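Long-range contact in putative endonuclease/exonuclease/phosphatase family protein (Bacteroides vulgatus ATCC 8482, PDB 3G6S), which probably hydrolyses nucleic acids, as an endonuclease or 3'-5' RNA exonuclease: residues A[1-9]-A[125-136]. Numbering follows the deposited sequence.
Sequences KTDVRWATF and DKATGKIFMAVN
The strand carrying Trp6 and the one carrying Phe132 and Ala134 run nearly parallel, at 14°, but their axes come no nearer than 9.7 Å, a spacing bridged by side chains. Trp6, large and flat enough to span it, meets Phe132 rim to rim: its CH2 lies 3.6 Å from Phe132 CE2, with the planes turned 65° apart. Phe132 points at the indole from its own strand, and with CG between the backbone N and the carbonyl carbon (chi1 56°) its CD2-CE2 edge lies beside Trp6. The indole N-H is satisfied by a water, 3.0 Å from NE1, that in turn donates to Val135 O. These strands belong to the two facing sheets of the DNase I-like sandwich, and Val168 and Thr170 of strand 167-172 also touch Trp6. Toward the N-terminal end of segment 1-9, Thr2 OG1 and Thr128 OG1 share a hydrogen bond of 3.2 Å, while the Thr2 methyl CG2 rests 3.6 Å from Asp125 OD1. Thr128 OG1 also accepts from Lys130 N in an ST turn, so a valine here would probably leave Thr2 without its hydroxyl mate and the turn less firmly fixed. Asp125 OD2 accepts from Thr128 N, an Asx motif in the same loop, which joins strands 117-125 and 131-138.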
loop_
_atom_site.group_PDB
_atom_site.type_symbol
_atom_site.label_atom_id
_atom_site.label_comp_id
_atom_site.label_asym_id
_atom_site.label_seq_id
_atom_site.Cartn_x
_atom_site.Cartn_y
_atom_site.Cartn_z
ATOM N N LYS A 1 -10.112 19.785 -7.478
ATOM C CA LYS A 1 -10.338 20.599 -6.249
ATOM C C LYS A 1 -9.952 19.811 -4.982
ATOM O O LYS A 1 -9.872 20.381 -3.892
ATOM C CB LYS A 1 -11.810 21.038 -6.181
ATOM C CG LYS A 1 -12.101 22.121 -5.144
ATOM C CD LYS A 1 -13.443 22.806 -5.406
ATOM C CE LYS A 1 -14.635 21.971 -4.938
ATOM N NZ LYS A 1 -14.756 21.972 -3.448
ATOM N N THR A 2 -9.695 18.511 -5.141
ATOM C CA THR A 2 -9.321 17.635 -4.022
ATOM C C THR A 2 -7.882 17.110 -4.161
ATOM O O THR A 2 -7.619 16.225 -4.973
ATOM C CB THR A 2 -10.292 16.416 -3.932
ATOM O OG1 THR A 2 -11.647 16.884 -3.874
ATOM C CG2 THR A 2 -10.005 15.573 -2.694
ATOM N N ASP A 3 -6.956 17.650 -3.370
ATOM C CA ASP A 3 -5.555 17.226 -3.425
ATOM C C ASP A 3 -5.197 16.258 -2.302
ATOM O O ASP A 3 -5.585 16.460 -1.151
ATOM C CB ASP A 3 -4.634 18.439 -3.339
ATOM C CG ASP A 3 -4.728 19.319 -4.554
ATOM O OD1 ASP A 3 -4.711 20.564 -4.386
ATOM O OD2 ASP A 3 -4.811 18.766 -5.678
ATOM N N VAL A 4 -4.440 15.219 -2.632
ATOM C CA VAL A 4 -4.053 14.239 -1.630
ATOM C C VAL A 4 -2.709 13.592 -1.933
ATOM O O VAL A 4 -2.498 13.056 -3.018
ATOM C CB VAL A 4 -5.139 13.135 -1.497
ATOM C CG1 VAL A 4 -5.358 12.457 -2.827
ATOM C CG2 VAL A 4 -4.732 12.127 -0.452
ATOM N N ARG A 5 -1.794 13.662 -0.977
ATOM C CA ARG A 5 -0.494 13.043 -1.151
ATOM C C ARG A 5 -0.600 11.608 -0.632
ATOM O O ARG A 5 -0.698 11.369 0.567
ATOM C CB ARG A 5 0.566 13.814 -0.383
ATOM C CG ARG A 5 1.935 13.201 -0.505
ATOM C CD ARG A 5 2.991 14.182 -0.058
ATOM N NE ARG A 5 2.991 15.352 -0.920
ATOM C CZ ARG A 5 3.663 16.466 -0.664
ATOM N NH1 ARG A 5 4.393 16.562 0.440
ATOM N NH2 ARG A 5 3.609 17.485 -1.515
ATOM N N TRP A 6 -0.588 10.667 -1.561
ATOM C CA TRP A 6 -0.724 9.254 -1.263
ATOM C C TRP A 6 0.634 8.564 -1.174
ATOM O O TRP A 6 1.623 9.052 -1.726
ATOM C CB TRP A 6 -1.548 8.619 -2.377
ATOM C CG TRP A 6 -2.529 7.579 -1.929
ATOM C CD1 TRP A 6 -2.261 6.293 -1.544
ATOM C CD2 TRP A 6 -3.947 7.724 -1.885
ATOM N NE1 TRP A 6 -3.432 5.628 -1.263
ATOM C CE2 TRP A 6 -4.484 6.491 -1.449
ATOM C CE3 TRP A 6 -4.822 8.786 -2.149
ATOM C CZ2 TRP A 6 -5.859 6.281 -1.299
ATOM C CZ3 TRP A 6 -6.186 8.580 -2.001
ATOM C CH2 TRP A 6 -6.689 7.338 -1.566
ATOM N N ALA A 7 0.683 7.425 -0.487
ATOM C CA ALA A 7 1.932 6.677 -0.370
ATOM C C ALA A 7 1.736 5.210 -0.006
ATOM O O ALA A 7 0.884 4.867 0.813
ATOM C CB ALA A 7 2.846 7.344 0.655
ATOM N N THR A 8 2.526 4.346 -0.635
ATOM C CA THR A 8 2.494 2.918 -0.347
ATOM C C THR A 8 3.873 2.588 0.211
ATOM O O THR A 8 4.890 3.008 -0.351
ATOM C CB THR A 8 2.226 2.060 -1.611
ATOM O OG1 THR A 8 2.234 0.670 -1.252
ATOM C CG2 THR A 8 3.294 2.303 -2.681
ATOM N N PHE A 9 3.917 1.838 1.309
ATOM C CA PHE A 9 5.192 1.522 1.924
ATOM C C PHE A 9 5.228 0.231 2.744
ATOM O O PHE A 9 4.429 0.030 3.661
ATOM C CB PHE A 9 5.602 2.712 2.794
ATOM C CG PHE A 9 6.941 2.564 3.437
ATOM C CD1 PHE A 9 8.012 2.043 2.722
ATOM C CD2 PHE A 9 7.143 2.983 4.747
ATOM C CE1 PHE A 9 9.275 1.934 3.302
ATOM C CE2 PHE A 9 8.401 2.882 5.344
ATOM C CZ PHE A 9 9.473 2.359 4.622
ATOM N N ASP A 125 -13.501 13.709 1.855
ATOM C CA ASP A 125 -12.680 14.860 2.182
ATOM C C ASP A 125 -13.573 15.796 2.985
ATOM O O ASP A 125 -14.488 16.406 2.433
ATOM C CB ASP A 125 -12.213 15.553 0.901
ATOM C CG ASP A 125 -11.213 16.652 1.168
ATOM O OD1 ASP A 125 -10.019 16.460 0.845
ATOM O OD2 ASP A 125 -11.614 17.708 1.709
ATOM N N LYS A 126 -13.320 15.903 4.284
ATOM C CA LYS A 126 -14.138 16.763 5.126
ATOM C C LYS A 126 -13.805 18.229 4.936
ATOM O O LYS A 126 -13.585 18.958 5.895
ATOM C CB LYS A 126 -14.000 16.367 6.603
ATOM C CG LYS A 126 -12.594 16.408 7.129
ATOM C CD LYS A 126 -12.352 15.278 8.113
ATOM C CE LYS A 126 -13.325 15.299 9.273
ATOM N NZ LYS A 126 -12.947 14.269 10.278
ATOM N N ALA A 127 -13.767 18.657 3.685
ATOM C CA ALA A 127 -13.472 20.045 3.360
ATOM C C ALA A 127 -14.080 20.309 1.993
ATOM O O ALA A 127 -14.607 21.385 1.745
ATOM C CB ALA A 127 -11.957 20.285 3.328
ATOM N N THR A 128 -14.012 19.312 1.113
ATOM C CA THR A 128 -14.568 19.428 -0.229
ATOM C C THR A 128 -15.779 18.510 -0.395
ATOM O O THR A 128 -16.559 18.671 -1.327
ATOM C CB THR A 128 -13.526 19.065 -1.310
ATOM O OG1 THR A 128 -13.241 17.663 -1.249
ATOM C CG2 THR A 128 -12.241 19.849 -1.096
ATOM N N GLY A 129 -15.932 17.547 0.512
ATOM C CA GLY A 129 -17.048 16.617 0.431
ATOM C C GLY A 129 -16.822 15.517 -0.594
ATOM O O GLY A 129 -17.709 14.712 -0.860
ATOM N N LYS A 130 -15.622 15.478 -1.165
ATOM C CA LYS A 130 -15.296 14.477 -2.172
ATOM C C LYS A 130 -15.175 13.070 -1.608
ATOM O O LYS A 130 -14.510 12.848 -0.590
ATOM C CB LYS A 130 -13.996 14.837 -2.890
ATOM C CG LYS A 130 -13.668 13.908 -4.042
ATOM C CD LYS A 130 -14.697 13.995 -5.158
ATOM C CE LYS A 130 -14.253 13.156 -6.356
ATOM N NZ LYS A 130 -15.219 13.170 -7.502
ATOM N N ILE A 131 -15.828 12.129 -2.285
ATOM C CA ILE A 131 -15.817 10.721 -1.903
ATOM C C ILE A 131 -14.858 9.946 -2.797
ATOM O O ILE A 131 -14.812 10.151 -4.009
ATOM C CB ILE A 131 -17.230 10.092 -2.016
ATOM C CG1 ILE A 131 -18.084 10.502 -0.821
ATOM C CG2 ILE A 131 -17.137 8.586 -2.060
ATOM C CD1 ILE A 131 -18.544 11.917 -0.890
ATOM N N PHE A 132 -14.073 9.072 -2.185
ATOM C CA PHE A 132 -13.133 8.252 -2.926
ATOM C C PHE A 132 -12.812 7.005 -2.148
ATOM O O PHE A 132 -13.194 6.872 -0.991
ATOM C CB PHE A 132 -11.842 9.008 -3.231
ATOM C CG PHE A 132 -11.143 9.552 -2.024
ATOM C CD1 PHE A 132 -11.543 10.763 -1.458
ATOM C CD2 PHE A 132 -10.032 8.897 -1.495
ATOM C CE1 PHE A 132 -10.833 11.325 -0.393
ATOM C CE2 PHE A 132 -9.317 9.450 -0.430
ATOM C CZ PHE A 132 -9.717 10.669 0.126
HETATM N N MSE A 133 -12.109 6.081 -2.776
HETATM C CA MSE A 133 -11.790 4.866 -2.077
HETATM C C MSE A 133 -10.315 4.545 -2.106
HETATM O O MSE A 133 -9.606 4.848 -3.067
HETATM C CB MSE A 133 -12.579 3.711 -2.670
HETATM C CG MSE A 133 -12.315 2.391 -1.997
HETATM SE SE MSE A 133 -13.216 0.989 -2.924
HETATM C CE MSE A 133 -13.535 -0.166 -1.420
ATOM N N ALA A 134 -9.861 3.931 -1.028
ATOM C CA ALA A 134 -8.477 3.533 -0.909
ATOM C C ALA A 134 -8.452 2.042 -0.627
ATOM O O ALA A 134 -9.203 1.541 0.214
ATOM C CB ALA A 134 -7.807 4.289 0.224
ATOM N N VAL A 135 -7.585 1.338 -1.344
ATOM C CA VAL A 135 -7.427 -0.094 -1.158
ATOM C C VAL A 135 -5.933 -0.357 -1.049
ATOM O O VAL A 135 -5.160 0.071 -1.903
ATOM C CB VAL A 135 -8.023 -0.904 -2.339
ATOM C CG1 VAL A 135 -7.837 -2.401 -2.096
ATOM C CG2 VAL A 135 -9.503 -0.597 -2.477
ATOM N N ASN A 136 -5.541 -1.046 0.018
ATOM C CA ASN A 136 -4.148 -1.370 0.284
ATOM C C ASN A 136 -4.024 -2.872 0.407
ATOM O O ASN A 136 -4.785 -3.503 1.139
ATOM C CB ASN A 136 -3.702 -0.724 1.588
ATOM C CG ASN A 136 -2.235 -0.909 1.833
ATOM O OD1 ASN A 136 -1.414 -0.607 0.958
ATOM N ND2 ASN A 136 -1.878 -1.400 3.023
HETATM O O HOH W 1 -4.159 2.789 -0.825
#